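Long-range contact in tRNA (uracil(54)-C(5))-methyltransferase (Pyrococcus abyssi, PDB 2JJQ), which methylates carbon 5 of uridine 54 in tRNA, using S-adenosyl-L-methionine as the methyl donor: residues Glu256-Leu264 against Gly302-Arg311. Residues are numbered along the deposited sequence; the frame is centred on the assembly and turned at random.
Sequences ERLDDVDYL and GTFGIYLAKR. With SAH (S-adenosyl-L-homocysteine), chain B.
Tyr307 and Tyr263 reach across to each other's segment through different first torsions. In Tyr307, CG lies opposite the backbone N (chi1 -172°), which carries the ring along the hairpin turn; in Tyr263, CG sits beside the N (chi1 -61°), which brings CE1 and OH up to the first turn of helix 303-310. Tyrosine suits both places because a flat apolar ring ends in a hydroxyl. Tyr263 OH donates to Thr303 O at 2.7 Å, in the carbonyl plane on a lone pair, and packs against Tyr307 CB. Tyr307 OH donates a hydrogen bond to Asp259 OD2 at 2.7 Å, on the anti lone pair; OD1 of the same aspartate forms a salt bridge with Arg283. Beside Tyr307, the branched Val261 splits its methyls: CG1 meets Ile306 CG2 at 3.6 Å, while CG2 touches both Tyr307 CD1 and Lys310 CB. In the type II' turn Leu258-Val261, Asp260 forms a salt bridge with Arg311, NH1 donating to OD2 at 3.2 Å, though the groups' exact placing is doubtful. A water joins Asp260 O to Lys310 NZ. Thr303 OG1 donates to OXT of S-adenosyl-L-homocysteine (2.9 Å), so this residue meets Tyr263 through its carbonyl and the ligand through its side chain. Gly302, the N-cap, has backbone angles that suit a residue without CB; its glycine-rich turn after strand 293-297 is consistent with the Rossmann-like fold of class I methyltransferases. Strand 261-264 of the hairpin runs roughly antiparallel to helix 303-310 (149°); helix 275-288 packs on Tyr307, helix 322-335 touches Ile306, and strand 356-359 meets Phe304 and Leu308.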
loop_
_atom_site.group_PDB
_atom_site.type_symbol
_atom_site.label_atom_id
_atom_site.label_comp_id
_atom_site.label_asym_id
_atom_site.label_seq_id
_atom_site.Cartn_x
_atom_site.Cartn_y
_atom_site.Cartn_z
ATOM N N GLU A 256 15.059 3.887 -1.486
ATOM C CA GLU A 256 14.847 2.695 -0.650
ATOM C C GLU A 256 15.711 1.623 -1.299
ATOM O O GLU A 256 15.968 1.644 -2.508
ATOM C CB GLU A 256 13.382 2.226 -0.668
ATOM C CG GLU A 256 13.130 0.921 0.147
ATOM C CD GLU A 256 13.498 1.116 1.623
ATOM O OE1 GLU A 256 12.570 1.333 2.428
ATOM O OE2 GLU A 256 14.711 1.098 1.947
ATOM N N ARG A 257 16.172 0.684 -0.492
ATOM C CA ARG A 257 16.994 -0.375 -1.042
ATOM C C ARG A 257 16.431 -1.728 -0.666
ATOM O O ARG A 257 16.203 -1.993 0.538
ATOM C CB ARG A 257 18.436 -0.229 -0.503
ATOM C CG ARG A 257 19.302 -1.406 -0.841
ATOM C CD ARG A 257 20.767 -1.096 -0.495
ATOM N NE ARG A 257 21.372 -0.455 -1.644
ATOM C CZ ARG A 257 22.356 -1.026 -2.338
ATOM N NH1 ARG A 257 22.850 -2.194 -1.927
ATOM N NH2 ARG A 257 22.862 -0.435 -3.407
ATOM N N LEU A 258 16.163 -2.571 -1.680
ATOM C CA LEU A 258 15.754 -3.976 -1.434
ATOM C C LEU A 258 16.903 -4.883 -1.800
ATOM O O LEU A 258 17.252 -5.006 -2.970
ATOM C CB LEU A 258 14.540 -4.321 -2.322
ATOM C CG LEU A 258 13.347 -3.323 -2.178
ATOM C CD1 LEU A 258 12.136 -3.974 -2.958
ATOM C CD2 LEU A 258 12.989 -3.075 -0.723
ATOM N N ASP A 259 17.502 -5.500 -0.785
ATOM C CA ASP A 259 18.753 -6.246 -0.971
ATOM C C ASP A 259 19.834 -5.311 -1.578
ATOM O O ASP A 259 20.301 -4.353 -0.905
ATOM C CB ASP A 259 18.499 -7.520 -1.771
ATOM C CG ASP A 259 17.721 -8.568 -0.975
ATOM O OD1 ASP A 259 17.777 -8.566 0.285
ATOM O OD2 ASP A 259 17.039 -9.410 -1.598
ATOM N N ASP A 260 20.229 -5.534 -2.835
ATOM C CA ASP A 260 21.238 -4.673 -3.448
ATOM C C ASP A 260 20.654 -3.741 -4.511
ATOM O O ASP A 260 21.408 -3.189 -5.344
ATOM C CB ASP A 260 22.329 -5.530 -4.079
ATOM C CG ASP A 260 21.798 -6.550 -5.096
ATOM O OD1 ASP A 260 20.592 -6.840 -5.170
ATOM O OD2 ASP A 260 22.635 -7.109 -5.833
ATOM N N VAL A 261 19.317 -3.633 -4.570
ATOM C CA VAL A 261 18.720 -2.844 -5.656
ATOM C C VAL A 261 18.150 -1.539 -5.101
ATOM O O VAL A 261 17.377 -1.609 -4.130
ATOM C CB VAL A 261 17.596 -3.681 -6.327
ATOM C CG1 VAL A 261 16.931 -2.880 -7.404
ATOM C CG2 VAL A 261 18.197 -5.014 -6.894
ATOM N N ASP A 262 18.527 -0.381 -5.666
ATOM C CA ASP A 262 18.060 0.914 -5.169
ATOM C C ASP A 262 16.837 1.342 -5.994
ATOM O O ASP A 262 16.753 1.014 -7.192
ATOM C CB ASP A 262 19.159 1.960 -5.332
ATOM C CG ASP A 262 20.230 1.879 -4.250
ATOM O OD1 ASP A 262 20.069 1.165 -3.234
ATOM O OD2 ASP A 262 21.232 2.587 -4.421
ATOM N N TYR A 263 15.911 2.058 -5.356
ATOM C CA TYR A 263 14.720 2.570 -5.994
ATOM C C TYR A 263 14.545 4.010 -5.545
ATOM O O TYR A 263 14.505 4.274 -4.333
ATOM C CB TYR A 263 13.479 1.798 -5.583
ATOM C CG TYR A 263 13.510 0.330 -5.948
ATOM C CD1 TYR A 263 13.073 -0.084 -7.191
ATOM C CD2 TYR A 263 14.006 -0.631 -5.059
ATOM C CE1 TYR A 263 13.097 -1.429 -7.550
ATOM C CE2 TYR A 263 14.030 -2.026 -5.408
ATOM C CZ TYR A 263 13.546 -2.388 -6.659
ATOM O OH TYR A 263 13.518 -3.703 -7.056
ATOM N N LEU A 264 14.397 4.903 -6.515
ATOM C CA LEU A 264 14.217 6.322 -6.240
ATOM C C LEU A 264 12.810 6.564 -5.787
ATOM O O LEU A 264 11.869 6.001 -6.371
ATOM C CB LEU A 264 14.452 7.140 -7.530
ATOM C CG LEU A 264 15.932 6.976 -7.954
ATOM C CD1 LEU A 264 16.083 7.499 -9.434
ATOM C CD2 LEU A 264 16.916 7.677 -7.014
ATOM N N GLY A 302 8.841 -0.290 -11.461
ATOM C CA GLY A 302 9.773 -1.362 -11.916
ATOM C C GLY A 302 10.300 -2.221 -10.765
ATOM O O GLY A 302 11.345 -2.891 -10.878
ATOM N N THR A 303 9.560 -2.215 -9.681
ATOM C CA THR A 303 9.930 -2.973 -8.484
ATOM C C THR A 303 10.414 -4.377 -8.859
ATOM O O THR A 303 11.539 -4.772 -8.518
ATOM C CB THR A 303 8.800 -3.079 -7.497
ATOM O OG1 THR A 303 8.145 -1.808 -7.332
ATOM C CG2 THR A 303 9.414 -3.479 -6.137
ATOM N N PHE A 304 9.590 -5.118 -9.582
ATOM C CA PHE A 304 9.997 -6.488 -9.965
ATOM C C PHE A 304 11.042 -6.472 -11.055
ATOM O O PHE A 304 12.043 -7.143 -10.966
ATOM C CB PHE A 304 8.770 -7.303 -10.413
ATOM C CG PHE A 304 7.696 -7.355 -9.368
ATOM C CD1 PHE A 304 8.022 -7.730 -8.074
ATOM C CD2 PHE A 304 6.382 -7.098 -9.670
ATOM C CE1 PHE A 304 7.070 -7.758 -7.096
ATOM C CE2 PHE A 304 5.397 -7.137 -8.676
ATOM C CZ PHE A 304 5.733 -7.441 -7.398
ATOM N N GLY A 305 10.769 -5.720 -12.121
ATOM C CA GLY A 305 11.606 -5.741 -13.325
ATOM C C GLY A 305 13.038 -5.337 -13.049
ATOM O O GLY A 305 13.967 -5.976 -13.551
ATOM N N ILE A 306 13.230 -4.353 -12.173
ATOM C CA ILE A 306 14.569 -3.864 -11.931
ATOM C C ILE A 306 15.329 -4.899 -11.099
ATOM O O ILE A 306 16.516 -5.134 -11.333
ATOM C CB ILE A 306 14.549 -2.526 -11.266
ATOM C CG1 ILE A 306 13.976 -1.482 -12.261
ATOM C CG2 ILE A 306 15.985 -2.088 -10.835
ATOM C CD1 ILE A 306 13.512 -0.241 -11.570
ATOM N N TYR A 307 14.639 -5.469 -10.123
ATOM C CA TYR A 307 15.252 -6.467 -9.217
ATOM C C TYR A 307 15.668 -7.661 -10.092
ATOM O O TYR A 307 16.768 -8.221 -9.975
ATOM C CB TYR A 307 14.277 -6.916 -8.157
ATOM C CG TYR A 307 14.915 -7.776 -7.100
ATOM C CD1 TYR A 307 15.468 -7.178 -5.941
ATOM C CD2 TYR A 307 14.983 -9.179 -7.244
ATOM C CE1 TYR A 307 16.065 -7.966 -4.926
ATOM C CE2 TYR A 307 15.587 -9.939 -6.244
ATOM C CZ TYR A 307 16.135 -9.348 -5.124
ATOM O OH TYR A 307 16.745 -10.149 -4.150
ATOM N N LEU A 308 14.797 -8.064 -10.986
ATOM C CA LEU A 308 15.094 -9.160 -11.834
ATOM C C LEU A 308 16.260 -8.861 -12.786
ATOM O O LEU A 308 17.081 -9.748 -13.059
ATOM C CB LEU A 308 13.875 -9.611 -12.631
ATOM C CG LEU A 308 12.836 -10.376 -11.796
ATOM C CD1 LEU A 308 11.765 -10.875 -12.731
ATOM C CD2 LEU A 308 13.418 -11.545 -11.086
ATOM N N ALA A 309 16.296 -7.653 -13.338
ATOM C CA ALA A 309 17.419 -7.232 -14.187
ATOM C C ALA A 309 18.731 -7.327 -13.365
ATOM O O ALA A 309 19.772 -7.778 -13.862
ATOM C CB ALA A 309 17.192 -5.780 -14.674
ATOM N N LYS A 310 18.700 -6.901 -12.121
ATOM C CA LYS A 310 19.891 -7.023 -11.233
ATOM C C LYS A 310 20.335 -8.497 -11.059
ATOM O O LYS A 310 21.568 -8.791 -10.988
ATOM C CB LYS A 310 19.642 -6.404 -9.847
ATOM C CG LYS A 310 20.943 -6.278 -9.041
ATOM C CD LYS A 310 21.733 -5.008 -9.384
ATOM C CE LYS A 310 22.955 -4.892 -8.421
ATOM N NZ LYS A 310 23.735 -3.724 -8.874
ATOM N N ARG A 311 19.352 -9.397 -11.060
ATOM C CA ARG A 311 19.583 -10.864 -10.875
ATOM C C ARG A 311 19.999 -11.520 -12.211
ATOM O O ARG A 311 20.327 -12.736 -12.259
ATOM C CB ARG A 311 18.290 -11.499 -10.359
ATOM C CG ARG A 311 17.910 -11.103 -8.953
ATOM C CD ARG A 311 19.007 -11.468 -7.960
ATOM N NE ARG A 311 19.034 -10.270 -7.144
ATOM C CZ ARG A 311 20.014 -9.405 -6.957
ATOM N NH1 ARG A 311 21.290 -9.601 -7.308
ATOM N NH2 ARG A 311 19.689 -8.356 -6.251
HETATM N N SAH B . 4.248 -3.790 -10.027
HETATM C CA SAH B . 4.042 -2.365 -9.607
HETATM C CB SAH B . 2.633 -2.151 -9.056
HETATM C CG SAH B . 1.554 -2.340 -10.099
HETATM S SD SAH B . 0.113 -1.417 -9.537
HETATM C C SAH B . 5.018 -2.062 -8.494
HETATM O O SAH B . 5.219 -0.917 -8.059
HETATM O OXT SAH B . 5.618 -2.995 -7.980
HETATM C "C5'" SAH B . -0.870 -1.605 -11.004
HETATM C "C4'" SAH B . -0.262 -0.789 -12.159
HETATM O "O4'" SAH B . -1.129 -0.781 -13.324
HETATM C "C3'" SAH B . -0.020 0.684 -11.833
HETATM O "O3'" SAH B . 1.393 0.951 -11.938
HETATM C "C2'" SAH B . -0.864 1.454 -12.880
HETATM O "O2'" SAH B . -0.275 2.652 -13.394
HETATM C "C1'" SAH B . -0.987 0.477 -14.012
HETATM N N9 SAH B . -2.218 0.467 -14.794
HETATM C C8 SAH B . -3.482 0.706 -14.370
HETATM N N7 SAH B . -4.343 0.467 -15.395
HETATM C C5 SAH B . -3.634 0.043 -16.453
HETATM C C6 SAH B . -3.918 -0.387 -17.838
HETATM N N6 SAH B . -5.210 -0.381 -18.249
HETATM N N1 SAH B . -2.848 -0.755 -18.618
HETATM C C2 SAH B . -1.574 -0.741 -18.170
HETATM N N3 SAH B . -1.262 -0.344 -16.928
HETATM C C4 SAH B . -2.229 0.031 -16.058
HETATM O O HOH W 1 22.224 -1.689 -7.731
#